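PDB 4HA6: pyridoxine 4-oxidase from Mesorhizobium loti, which catalyses the FAD-dependent oxidation of pyridoxine to pyridoxal with molecular oxygen as electron acceptor, as a member of the GMC oxidoreductase family. Local coordinates for residues I4-G9 with V248-A253; R219-E224 with A258-S263; I280-I285 with L465-L470; G449-G454 with D477-P482. All coordinates share one frame; numbering follows the deposited sequence. Where two conformers were deposited one is given.

Overall arrangement
The chain opens contact 1 almost at once with strand 4-7, and more than 200 residues later strand 246-249 closes that loop inside the five-stranded parallel sheet that carries FAD. Before it closes, contact 2 has already begun at 219-224, and it ends on helix 252-262, so contacts 1 and 2 cross and share that helix. Contacts 3 and 4 follow in series and cross each other in turn: 280-285 opens, 449-454 opens, 465-470 closes contact 3 and 477-482 closes contact 4. None is nested. This second pair ties the C-terminal part of the chain against helix 252-262, with contact 4 returning to the FAD pyrophosphate.

Contact 1 of 4, residues I4-G9 with V248-A253; sequences IVIVGG and VLCAGA. With FAD (flavin-adenine dinucleotide), chain B.
V7 holds CG1 anti to its backbone N and CG2 anti to its carbonyl carbon (chi1 179°), while L249 keeps CG beside its own N (chi1 -61°); the two side chains lie alongside one another, with V7 CG2 and L249 CD2 3.9 Å apart. They belong to neighbouring parallel strands at the heart of a Rossmann-type FAD-binding fold. The ladder is regular: V248 N donates to V5 O and V7 N to V248 O, each at 2.9 Å, and C250 N continues it at 2.7 Å from V7 O, though with a more bent N-H geometry (146°) as the second strand gives way to a loop. On the other face of the sheet, CG2 of I4 meets CG2 of V248 at 4.0 Å, and CG2 of I6 meets SG of C250.

Where the strands end, both chains turn to the cofactor. G8 CA comes to 3.2 Å from the ribose oxygen FAD O4B, and its backbone angles, together with the closeness of C250 O, demand glycine, as expected for the first glycine of a GxGxxG-like turn. V7 CG1 and A251 CB (3.6 Å from FAD N7A) lie over the same face of the adenine. The G9 amide is bonded to E32, which also holds FAD.

All the touching residues are buried. Helix 11-20 covers I4, I6, V248 and C250, chiefly through L16; helix 252-262 packs against V7 and L249; and strand 28-31 continues the sheet beyond strand 4-7.

Contact 2 of 4, residues R219-E224 with A258-S263; sequences RRLKLE and ALLMRS
The strand bearing R219, R220 and L221 passes the end of the helix bearing L259 and R262, and S263 just beyond it, the axes approaching to 6.9 Å with 59° between their N-to-C directions. It is the first strand of a three-stranded antiparallel beta-meander, inserted between the third and fourth strands of the parallel sheet as is usual in FAD-binding Rossmann folds, and its backbone docks on side chains of the helix that follows the fourth.

R262 turns its chain at chi3 (-42°), which brings NE edge-on to R219 O: the bond is 2.8 Å, lies in the guanidinium plane and uses a carbonyl lone pair. L259 CA stands over one face of that guanidinium, and NH2 adds a weak bond to V218 O. A leucine in place of R262 would probably leave R219 O without its N-H partner and open a gap beside FAD, which the arginine touches.

S263 OG is gripped twice, accepting from L221 N at 2.7 Å in a nearly straight bond (173°) and donating to L259 O at 2.8 Å. Beside these links the two methyls of L221 divide between L259 and L260, CD2 on L259 CD2 at 4.1 Å and CD1 on L260 CD2 at 4.0 Å. The polar ends of R219 and R220 lead off to E232 on the next strand. A single water completes the junction, donating to L221 O at 2.7 Å and S263 O at 2.8 Å.

Contact 3 of 4, residues I280-I285 with L465-L470; sequences IDMPDI and LRLKAL
I280 and M282 meet L467, A469 and L470 across an apolar seam, where strand 280-281 and the start of the type I beta turn M282-I285 face a second type I turn, L467-L470. The later turn lies in the loop that runs toward strand 473-475, an outermost strand of the Rossmann-type parallel sheet; the earlier one follows strand 280-281, which pairs with strand 265-266.

R466 comes first, just before the turn, and ties it together: its NH1 donates to L470 O at 2.8 Å and to K468 O at 3.1 Å, in both cases from above the carbonyl plane, while NH2 forms a salt bridge with D462. L467 then presents its branched end to M282. The sulfur sits against the fork, with M282 SD 3.7 Å from L467 CD2 and about as near to CD1 and CG, and the bend at chi3 (67°) keeps the terminal methyl close to L467 CG. K468 lends little to the seam, since its chain leads away and NZ bonds to D456 O and G454 O. A469 points its methyl straight at I280, and A469 CB to I280 CG2 is the tightest approach here at 3.5 Å.

L470 closes the turn with a backbone bond from its N to L467 O at 3.2 Å. Its side chain and I280 both rest on I265 of the neighbouring strand, and across the seam I280 CD1 fits against the isobutyl end of L470, 3.9 Å from CD2.

Contact 4 of 4, residues G449-G454 with D477-P482; sequences GTCRMG and DASIMP. With FAD (flavin-adenine dinucleotide), chain B.
The backbones of G449, C451 and M453 donate in turn to the carbonyls of A478, S479 and I480, at 3.1, 2.8 and 2.9 Å from N to O, so every second amide of 449-454 is used to clasp a short turn of helical backbone angles that lacks regular helix bonding. G449 has a positive phi (98°) that suits glycine, and its CA lies close to M481 O.

Side chains fill in around this frame. T450 OG1, bonded to A253 O, also touches S479 CB at 3.4 Å, and C451 CB packs beside S479 OG. M453 sends its chain out with CG anti to the backbone N (chi1 170°), then bends it at the sulfur, so that CE reaches P482 CG at 3.7 Å and I480 CD1 at 4.0 Å.

D477 organises the start of the turn. Its OD1 accepts from S479 N at 2.8 Å in an Asx turn, while OD2 takes the amide of G252 and the hydroxyl of S256; the next residue, A478, gives its N to FAD O2P, 3.1 Å away on the pyrophosphate, a placement the Asx turn probably helps to fix. An alanine in place of D477 would probably leave S479 N and G252 N without their acceptor and let the phosphate-binding turn shift.

Around the pair, helix 252-262 borders T450 and C451, helix 490-506 lies against A478, I480 and M481, and helix 97-107 covers M453, M481 and P482.

Contact 1 of 4, residues I4-G9 with V248-A253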
# COMPACT_ATOMS: atom_id res chain seq x y z
N ILE A 4 -10.96 -11.00 -21.55
CA ILE A 4 -10.25 -10.03 -20.70
C ILE A 4 -8.88 -10.52 -20.32
O ILE A 4 -8.72 -11.65 -19.87
CB ILE A 4 -10.96 -9.80 -19.36
CG1 ILE A 4 -12.47 -9.87 -19.50
CG2 ILE A 4 -10.52 -8.47 -18.72
CD1 ILE A 4 -13.13 -10.46 -18.28
N VAL A 5 -7.88 -9.64 -20.44
CA VAL A 5 -6.55 -9.96 -19.95
C VAL A 5 -6.21 -9.06 -18.76
O VAL A 5 -6.32 -7.84 -18.84
CB VAL A 5 -5.48 -9.79 -21.04
CG1 VAL A 5 -4.10 -9.75 -20.43
CG2 VAL A 5 -5.58 -10.94 -22.04
N ILE A 6 -5.79 -9.68 -17.65
CA ILE A 6 -5.35 -8.94 -16.46
C ILE A 6 -3.83 -8.98 -16.37
O ILE A 6 -3.22 -10.07 -16.34
CB ILE A 6 -5.98 -9.52 -15.16
CG1 ILE A 6 -7.51 -9.56 -15.27
CG2 ILE A 6 -5.55 -8.74 -13.94
CD1 ILE A 6 -8.16 -10.44 -14.20
N VAL A 7 -3.21 -7.80 -16.32
CA VAL A 7 -1.76 -7.70 -16.28
C VAL A 7 -1.30 -7.47 -14.84
O VAL A 7 -1.52 -6.39 -14.28
CB VAL A 7 -1.23 -6.57 -17.18
CG1 VAL A 7 0.30 -6.47 -17.08
CG2 VAL A 7 -1.68 -6.77 -18.62
N GLY A 8 -0.67 -8.47 -14.24
CA GLY A 8 -0.21 -8.37 -12.87
C GLY A 8 -1.10 -9.13 -11.91
O GLY A 8 -2.26 -8.75 -11.70
N GLY A 9 -0.55 -10.20 -11.31
CA GLY A 9 -1.28 -11.05 -10.39
C GLY A 9 -1.02 -10.73 -8.92
O GLY A 9 -0.73 -11.63 -8.13
N VAL A 248 -6.99 -5.02 -18.50
CA VAL A 248 -6.98 -4.38 -17.20
C VAL A 248 -5.56 -4.43 -16.68
O VAL A 248 -4.98 -5.52 -16.61
CB VAL A 248 -7.88 -5.12 -16.19
CG1 VAL A 248 -7.89 -4.40 -14.84
CG2 VAL A 248 -9.30 -5.23 -16.72
N LEU A 249 -5.01 -3.27 -16.34
CA LEU A 249 -3.67 -3.19 -15.75
C LEU A 249 -3.75 -3.25 -14.23
O LEU A 249 -4.42 -2.42 -13.59
CB LEU A 249 -2.97 -1.90 -16.16
CG LEU A 249 -2.72 -1.68 -17.65
CD1 LEU A 249 -1.64 -0.62 -17.83
CD2 LEU A 249 -2.31 -2.98 -18.33
N CYS A 250 -3.04 -4.22 -13.65
CA CYS A 250 -2.95 -4.36 -12.21
C CYS A 250 -1.48 -4.55 -11.81
O CYS A 250 -1.17 -5.29 -10.88
CB CYS A 250 -3.75 -5.58 -11.75
SG CYS A 250 -5.53 -5.45 -12.13
N ALA A 251 -0.59 -3.88 -12.53
CA ALA A 251 0.84 -4.01 -12.29
C ALA A 251 1.34 -3.15 -11.11
O ALA A 251 2.54 -3.19 -10.78
CB ALA A 251 1.60 -3.67 -13.56
N GLY A 252 0.46 -2.38 -10.48
CA GLY A 252 0.86 -1.63 -9.29
C GLY A 252 1.42 -0.22 -9.54
O GLY A 252 1.61 0.19 -10.69
N ALA A 253 1.69 0.51 -8.46
CA ALA A 253 2.03 1.93 -8.54
C ALA A 253 3.24 2.27 -9.41
O ALA A 253 3.35 3.37 -9.94
CB ALA A 253 2.21 2.50 -7.13
PA FAD B . 0.88 -5.36 -6.23
O1A FAD B . 0.15 -6.16 -5.17
O2A FAD B . 2.29 -4.91 -5.95
O5B FAD B . 0.85 -6.25 -7.58
C5B FAD B . 1.63 -5.97 -8.75
C4B FAD B . 1.82 -7.32 -9.43
O4B FAD B . 1.99 -7.18 -10.85
C3B FAD B . 3.06 -8.03 -8.90
O3B FAD B . 2.68 -9.39 -8.65
C2B FAD B . 4.07 -7.93 -10.04
O2B FAD B . 4.96 -9.06 -10.05
C1B FAD B . 3.18 -7.88 -11.28
N9A FAD B . 3.74 -7.12 -12.44
C8A FAD B . 4.37 -5.93 -12.40
N7A FAD B . 4.73 -5.54 -13.65
C5A FAD B . 4.31 -6.49 -14.53
C6A FAD B . 4.35 -6.69 -16.00
N6A FAD B . 4.93 -5.76 -16.82
N1A FAD B . 3.79 -7.83 -16.50
C2A FAD B . 3.21 -8.75 -15.70
N3A FAD B . 3.13 -8.61 -14.35
C4A FAD B . 3.65 -7.53 -13.72
N1 FAD B . -0.59 -2.55 2.96
C2 FAD B . -1.45 -2.65 3.99
O2 FAD B . -2.61 -2.21 3.84
N3 FAD B . -1.10 -3.17 5.18
C4 FAD B . 0.13 -3.66 5.41
O4 FAD B . 0.45 -4.13 6.53
C4X FAD B . 1.14 -3.58 4.32
N5 FAD B . 2.40 -4.03 4.48
C5X FAD B . 3.29 -3.97 3.46
C6 FAD B . 4.59 -4.44 3.63
C7 FAD B . 5.51 -4.38 2.58
C7M FAD B . 6.91 -4.90 2.78
C8 FAD B . 5.09 -3.82 1.27
C8M FAD B . 6.09 -3.75 0.14
C9 FAD B . 3.79 -3.34 1.09
C9A FAD B . 2.89 -3.40 2.14
N10 FAD B . 1.58 -2.92 1.97
C10 FAD B . 0.68 -3.00 3.05
C1' FAD B . 1.16 -2.34 0.69
C2' FAD B . 0.27 -3.27 -0.11
O2' FAD B . 0.81 -4.60 -0.12
C3' FAD B . 0.21 -2.71 -1.54
O3' FAD B . -0.16 -1.32 -1.46
C4' FAD B . -0.78 -3.47 -2.40
O4' FAD B . -0.41 -4.86 -2.39
C5' FAD B . -0.82 -2.92 -3.83
O5' FAD B . -1.41 -3.91 -4.67
P FAD B . -1.45 -3.68 -6.25
O1P FAD B . -2.44 -4.64 -6.90
O2P FAD B . -1.56 -2.20 -6.54
O3P FAD B . 0.05 -4.07 -6.68

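Contact 2 of 4, residues R219-E224 with A258-S263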
# COMPACT_ATOMS: atom_id res chain seq x y z
N ARG A 219 5.45 -6.39 -21.81
CA ARG A 219 6.46 -5.38 -22.13
C ARG A 219 5.84 -4.15 -22.79
O ARG A 219 6.25 -3.03 -22.50
CB ARG A 219 7.57 -5.96 -23.04
CG ARG A 219 8.60 -4.95 -23.55
CD ARG A 219 9.90 -5.60 -24.04
NE ARG A 219 9.71 -6.42 -25.23
CZ ARG A 219 10.62 -7.24 -25.74
NH1 ARG A 219 11.81 -7.37 -25.15
NH2 ARG A 219 10.36 -7.95 -26.83
N ARG A 220 4.88 -4.39 -23.68
CA ARG A 220 4.21 -3.31 -24.40
C ARG A 220 2.76 -3.69 -24.68
O ARG A 220 2.44 -4.87 -24.88
CB ARG A 220 4.91 -3.04 -25.75
CG ARG A 220 6.35 -2.54 -25.66
CD ARG A 220 6.97 -2.30 -27.05
NE ARG A 220 7.58 -3.50 -27.63
CZ ARG A 220 8.72 -3.50 -28.33
NH1 ARG A 220 9.38 -2.37 -28.54
NH2 ARG A 220 9.20 -4.64 -28.82
N LEU A 221 1.89 -2.68 -24.72
CA LEU A 221 0.53 -2.84 -25.22
C LEU A 221 0.55 -2.29 -26.63
O LEU A 221 1.10 -1.20 -26.87
CB LEU A 221 -0.47 -2.02 -24.40
CG LEU A 221 -0.40 -2.24 -22.90
CD1 LEU A 221 -1.24 -1.22 -22.17
CD2 LEU A 221 -0.86 -3.65 -22.59
N LYS A 222 -0.04 -3.02 -27.57
CA LYS A 222 -0.04 -2.58 -28.96
C LYS A 222 -1.40 -2.00 -29.34
O LYS A 222 -2.46 -2.57 -29.02
CB LYS A 222 0.37 -3.72 -29.88
CG LYS A 222 1.81 -4.19 -29.64
CD LYS A 222 2.24 -5.25 -30.67
CE LYS A 222 3.75 -5.52 -30.60
NZ LYS A 222 4.18 -6.49 -31.66
N LEU A 223 -1.36 -0.85 -30.00
CA LEU A 223 -2.58 -0.09 -30.28
C LEU A 223 -3.04 -0.21 -31.74
O LEU A 223 -2.23 -0.38 -32.65
CB LEU A 223 -2.36 1.40 -29.96
CG LEU A 223 -2.53 1.90 -28.52
CD1 LEU A 223 -2.17 0.84 -27.50
CD2 LEU A 223 -1.72 3.18 -28.30
N GLU A 224 -4.35 -0.08 -31.91
CA GLU A 224 -4.97 0.05 -33.21
C GLU A 224 -6.11 1.04 -33.03
O GLU A 224 -7.10 0.72 -32.37
CB GLU A 224 -5.50 -1.31 -33.68
CG GLU A 224 -6.18 -1.29 -35.04
CD GLU A 224 -6.41 -2.69 -35.59
OE1 GLU A 224 -7.04 -3.52 -34.90
OE2 GLU A 224 -5.96 -2.95 -36.73
N ALA A 258 4.88 2.36 -15.81
CA ALA A 258 6.01 1.97 -16.64
C ALA A 258 5.55 1.25 -17.91
O ALA A 258 6.09 1.48 -19.00
CB ALA A 258 6.98 1.09 -15.86
N LEU A 259 4.57 0.36 -17.78
CA LEU A 259 4.07 -0.37 -18.94
C LEU A 259 3.47 0.60 -19.92
O LEU A 259 3.68 0.48 -21.14
CB LEU A 259 3.02 -1.41 -18.53
CG LEU A 259 2.34 -2.14 -19.69
CD1 LEU A 259 3.37 -2.74 -20.68
CD2 LEU A 259 1.39 -3.21 -19.17
N LEU A 260 2.71 1.57 -19.42
CA LEU A 260 2.09 2.56 -20.30
C LEU A 260 3.15 3.38 -21.04
O LEU A 260 3.04 3.59 -22.27
CB LEU A 260 1.11 3.45 -19.53
CG LEU A 260 -0.12 2.72 -18.95
CD1 LEU A 260 -0.89 3.61 -18.00
CD2 LEU A 260 -1.04 2.20 -20.06
N MET A 261 4.21 3.79 -20.33
CA MET A 261 5.27 4.57 -20.97
C MET A 261 6.05 3.76 -22.02
O MET A 261 6.29 4.24 -23.14
CB MET A 261 6.18 5.22 -19.93
CG MET A 261 5.46 6.24 -19.03
SD MET A 261 6.59 7.08 -17.86
CE MET A 261 6.53 5.99 -16.41
N ARG A 262 6.43 2.53 -21.67
CA ARG A 262 7.05 1.60 -22.63
C ARG A 262 6.20 1.43 -23.90
O ARG A 262 6.74 1.15 -24.97
CB ARG A 262 7.33 0.22 -21.99
CG ARG A 262 8.58 0.16 -21.11
CD ARG A 262 8.99 -1.28 -20.76
NE ARG A 262 7.84 -2.13 -20.41
CZ ARG A 262 7.40 -2.34 -19.17
NH1 ARG A 262 8.00 -1.77 -18.13
NH2 ARG A 262 6.35 -3.13 -18.95
N SER A 263 4.88 1.59 -23.76
CA SER A 263 3.95 1.42 -24.87
C SER A 263 3.74 2.72 -25.62
O SER A 263 2.93 2.78 -26.55
CB SER A 263 2.60 0.90 -24.38
OG SER A 263 2.75 -0.31 -23.65
O HOH W 1 2.17 0.80 -28.33

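Contact 3 of 4, residues I280-I285 with L465-L470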
# COMPACT_ATOMS: atom_id res chain seq x y z
N ILE A 280 0.54 8.40 -27.44
CA ILE A 280 -0.49 9.20 -26.77
C ILE A 280 0.15 10.05 -25.69
O ILE A 280 0.69 9.53 -24.71
CB ILE A 280 -1.57 8.32 -26.12
CG1 ILE A 280 -2.16 7.33 -27.12
CG2 ILE A 280 -2.67 9.20 -25.57
CD1 ILE A 280 -3.12 6.33 -26.46
N ASP A 281 0.08 11.37 -25.85
CA ASP A 281 0.74 12.24 -24.88
C ASP A 281 -0.16 12.43 -23.65
O ASP A 281 -1.14 13.17 -23.69
CB ASP A 281 1.11 13.58 -25.52
CG ASP A 281 1.80 14.53 -24.55
OD1 ASP A 281 2.32 14.07 -23.52
OD2 ASP A 281 1.82 15.75 -24.82
N MET A 282 0.17 11.76 -22.55
CA MET A 282 -0.61 11.91 -21.32
C MET A 282 0.36 12.40 -20.25
O MET A 282 1.13 11.60 -19.68
CB MET A 282 -1.28 10.60 -20.92
CG MET A 282 -2.21 10.00 -21.98
SD MET A 282 -3.26 8.66 -21.35
CE MET A 282 -4.32 9.58 -20.23
N PRO A 283 0.37 13.71 -20.00
CA PRO A 283 1.36 14.34 -19.12
C PRO A 283 1.32 13.82 -17.68
O PRO A 283 2.33 13.90 -17.00
CB PRO A 283 1.00 15.82 -19.17
CG PRO A 283 0.42 15.99 -20.57
CD PRO A 283 -0.35 14.71 -20.83
N ASP A 284 0.19 13.29 -17.23
CA ASP A 284 0.07 12.94 -15.81
C ASP A 284 0.43 11.49 -15.47
O ASP A 284 0.37 11.10 -14.30
CB ASP A 284 -1.32 13.31 -15.27
CG ASP A 284 -1.41 14.75 -14.82
OD1 ASP A 284 -0.53 15.56 -15.21
OD2 ASP A 284 -2.36 15.08 -14.08
N ILE A 285 0.79 10.70 -16.48
CA ILE A 285 1.22 9.32 -16.23
C ILE A 285 2.55 9.32 -15.50
O ILE A 285 3.54 9.90 -15.99
CB ILE A 285 1.31 8.47 -17.52
CG1 ILE A 285 -0.10 8.09 -17.98
CG2 ILE A 285 2.13 7.19 -17.27
CD1 ILE A 285 -0.16 7.40 -19.34
N LEU A 465 -12.42 4.07 -14.17
CA LEU A 465 -11.05 3.52 -14.23
C LEU A 465 -10.54 3.23 -15.65
O LEU A 465 -9.56 2.48 -15.84
CB LEU A 465 -10.88 2.28 -13.32
CG LEU A 465 -11.37 2.41 -11.88
CD1 LEU A 465 -11.11 1.13 -11.08
CD2 LEU A 465 -10.76 3.61 -11.19
N ARG A 466 -11.20 3.84 -16.63
CA ARG A 466 -10.82 3.68 -18.03
C ARG A 466 -9.77 4.74 -18.38
O ARG A 466 -9.97 5.93 -18.13
CB ARG A 466 -12.06 3.85 -18.92
CG ARG A 466 -11.82 3.61 -20.41
CD ARG A 466 -12.99 4.16 -21.25
NE ARG A 466 -13.27 5.55 -20.89
CZ ARG A 466 -12.74 6.62 -21.47
NH1 ARG A 466 -11.88 6.50 -22.49
NH2 ARG A 466 -13.06 7.83 -21.03
N LEU A 467 -8.64 4.31 -18.95
CA LEU A 467 -7.66 5.29 -19.46
C LEU A 467 -8.39 6.23 -20.41
O LEU A 467 -9.03 5.76 -21.36
CB LEU A 467 -6.53 4.59 -20.21
CG LEU A 467 -5.42 5.59 -20.55
CD1 LEU A 467 -4.30 5.41 -19.57
CD2 LEU A 467 -4.94 5.45 -21.98
N LYS A 468 -8.31 7.53 -20.16
CA LYS A 468 -9.16 8.49 -20.88
C LYS A 468 -8.95 8.49 -22.40
O LYS A 468 -9.86 8.82 -23.15
CB LYS A 468 -9.00 9.91 -20.30
CG LYS A 468 -9.50 10.04 -18.85
CD LYS A 468 -9.85 11.48 -18.46
CE LYS A 468 -10.67 11.49 -17.16
NZ LYS A 468 -11.14 12.85 -16.73
N ALA A 469 -7.76 8.10 -22.86
CA ALA A 469 -7.47 8.19 -24.30
C ALA A 469 -7.85 6.95 -25.12
O ALA A 469 -7.68 6.95 -26.33
CB ALA A 469 -5.99 8.54 -24.52
N LEU A 470 -8.35 5.90 -24.46
CA LEU A 470 -8.65 4.65 -25.15
C LEU A 470 -9.98 4.01 -24.71
O LEU A 470 -10.51 4.32 -23.65
CB LEU A 470 -7.51 3.65 -24.95
CG LEU A 470 -6.16 4.02 -25.58
CD1 LEU A 470 -5.10 3.02 -25.23
CD2 LEU A 470 -6.27 4.15 -27.08

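Contact 4 of 4, residues G449-G454 with D477-P482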
# COMPACT_ATOMS: atom_id res chain seq x y z
N GLY A 449 -0.93 6.45 -6.83
CA GLY A 449 -1.30 7.73 -7.43
C GLY A 449 -0.80 8.05 -8.84
O GLY A 449 -1.13 9.09 -9.40
N THR A 450 -0.01 7.15 -9.41
CA THR A 450 0.74 7.43 -10.63
C THR A 450 -0.08 7.29 -11.91
O THR A 450 0.41 7.58 -13.01
CB THR A 450 1.96 6.50 -10.73
OG1 THR A 450 1.55 5.14 -10.45
CG2 THR A 450 3.01 6.93 -9.72
N CYS A 451 -1.32 6.81 -11.78
CA CYS A 451 -2.25 6.81 -12.90
C CYS A 451 -3.55 7.39 -12.35
O CYS A 451 -4.58 6.73 -12.35
CB CYS A 451 -2.47 5.39 -13.43
SG CYS A 451 -0.99 4.61 -14.23
N ARG A 452 -3.48 8.64 -11.87
CA ARG A 452 -4.58 9.15 -11.03
C ARG A 452 -5.94 9.18 -11.71
O ARG A 452 -6.10 9.57 -12.89
CB ARG A 452 -4.26 10.52 -10.41
CG ARG A 452 -4.34 11.67 -11.38
CD ARG A 452 -4.08 13.04 -10.75
NE ARG A 452 -4.03 14.01 -11.83
CZ ARG A 452 -5.11 14.59 -12.36
NH1 ARG A 452 -6.31 14.32 -11.86
NH2 ARG A 452 -4.99 15.45 -13.36
N MET A 453 -6.93 8.71 -10.96
CA MET A 453 -8.32 8.84 -11.35
C MET A 453 -8.74 10.28 -11.12
O MET A 453 -8.43 10.86 -10.08
CB MET A 453 -9.16 7.89 -10.49
CG MET A 453 -10.65 8.10 -10.63
SD MET A 453 -11.62 6.95 -9.61
CE MET A 453 -11.08 7.41 -7.96
N GLY A 454 -9.44 10.87 -12.10
CA GLY A 454 -9.92 12.24 -11.93
C GLY A 454 -10.96 12.61 -12.98
O GLY A 454 -11.04 11.98 -14.04
N ASP A 477 -5.57 -0.63 -9.81
CA ASP A 477 -4.64 -0.92 -8.72
C ASP A 477 -4.33 0.36 -7.93
O ASP A 477 -5.03 1.37 -8.08
CB ASP A 477 -3.35 -1.57 -9.25
CG ASP A 477 -2.65 -0.72 -10.30
OD1 ASP A 477 -2.69 0.54 -10.19
OD2 ASP A 477 -2.05 -1.32 -11.23
N ALA A 478 -3.27 0.34 -7.12
CA ALA A 478 -2.97 1.49 -6.26
C ALA A 478 -2.61 2.73 -7.05
O ALA A 478 -2.65 3.84 -6.51
CB ALA A 478 -1.83 1.16 -5.28
N SER A 479 -2.24 2.56 -8.32
CA SER A 479 -1.85 3.72 -9.13
C SER A 479 -3.01 4.72 -9.35
O SER A 479 -2.77 5.92 -9.54
CB SER A 479 -1.28 3.25 -10.46
OG SER A 479 -2.31 2.70 -11.27
N ILE A 480 -4.27 4.26 -9.34
CA ILE A 480 -5.37 5.19 -9.60
C ILE A 480 -5.76 6.08 -8.41
O ILE A 480 -6.49 7.08 -8.60
CB ILE A 480 -6.64 4.50 -10.15
CG1 ILE A 480 -7.32 3.64 -9.07
CG2 ILE A 480 -6.34 3.75 -11.46
CD1 ILE A 480 -8.51 4.36 -8.40
N MET A 481 -5.31 5.73 -7.20
CA MET A 481 -5.68 6.46 -5.98
C MET A 481 -5.40 7.95 -6.13
O MET A 481 -4.24 8.34 -6.34
CB MET A 481 -4.91 5.93 -4.77
CG MET A 481 -5.18 4.44 -4.50
SD MET A 481 -4.21 3.74 -3.13
CE MET A 481 -4.79 4.76 -1.75
N PRO A 482 -6.45 8.79 -6.06
CA PRO A 482 -6.24 10.24 -6.11
C PRO A 482 -5.34 10.69 -4.96
O PRO A 482 -4.46 11.53 -5.15
CB PRO A 482 -7.66 10.81 -5.94
CG PRO A 482 -8.56 9.71 -6.54
CD PRO A 482 -7.88 8.43 -6.10
PA FAD B . 0.88 -5.36 -6.23
O1A FAD B . 0.15 -6.16 -5.17
O2A FAD B . 2.29 -4.91 -5.95
O5B FAD B . 0.85 -6.25 -7.58
C5B FAD B . 1.63 -5.97 -8.75
C4B FAD B . 1.82 -7.32 -9.43
O4B FAD B . 1.99 -7.18 -10.85
C3B FAD B . 3.06 -8.03 -8.90
O3B FAD B . 2.68 -9.39 -8.65
C2B FAD B . 4.07 -7.93 -10.04
O2B FAD B . 4.96 -9.06 -10.05
C1B FAD B . 3.18 -7.88 -11.28
N9A FAD B . 3.74 -7.12 -12.44
C8A FAD B . 4.37 -5.93 -12.40
N7A FAD B . 4.73 -5.54 -13.65
C5A FAD B . 4.31 -6.49 -14.53
C6A FAD B . 4.35 -6.69 -16.00
N6A FAD B . 4.93 -5.76 -16.82
N1A FAD B . 3.79 -7.83 -16.50
C2A FAD B . 3.21 -8.75 -15.70
N3A FAD B . 3.13 -8.61 -14.35
C4A FAD B . 3.65 -7.53 -13.72
N1 FAD B . -0.59 -2.55 2.96
C2 FAD B . -1.45 -2.65 3.99
O2 FAD B . -2.61 -2.21 3.84
N3 FAD B . -1.10 -3.17 5.18
C4 FAD B . 0.13 -3.66 5.41
O4 FAD B . 0.45 -4.13 6.53
C4X FAD B . 1.14 -3.58 4.32
N5 FAD B . 2.40 -4.03 4.48
C5X FAD B . 3.29 -3.97 3.46
C6 FAD B . 4.59 -4.44 3.63
C7 FAD B . 5.51 -4.38 2.58
C7M FAD B . 6.91 -4.90 2.78
C8 FAD B . 5.09 -3.82 1.27
C8M FAD B . 6.09 -3.75 0.14
C9 FAD B . 3.79 -3.34 1.09
C9A FAD B . 2.89 -3.40 2.14
N10 FAD B . 1.58 -2.92 1.97
C10 FAD B . 0.68 -3.00 3.05
C1' FAD B . 1.16 -2.34 0.69
C2' FAD B . 0.27 -3.27 -0.11
O2' FAD B . 0.81 -4.60 -0.12
C3' FAD B . 0.21 -2.71 -1.54
O3' FAD B . -0.16 -1.32 -1.46
C4' FAD B . -0.78 -3.47 -2.40
O4' FAD B . -0.41 -4.86 -2.39
C5' FAD B . -0.82 -2.92 -3.83
O5' FAD B . -1.41 -3.91 -4.67
P FAD B . -1.45 -3.68 -6.25
O1P FAD B . -2.44 -4.64 -6.90
O2P FAD B . -1.56 -2.20 -6.54
O3P FAD B . 0.05 -4.07 -6.68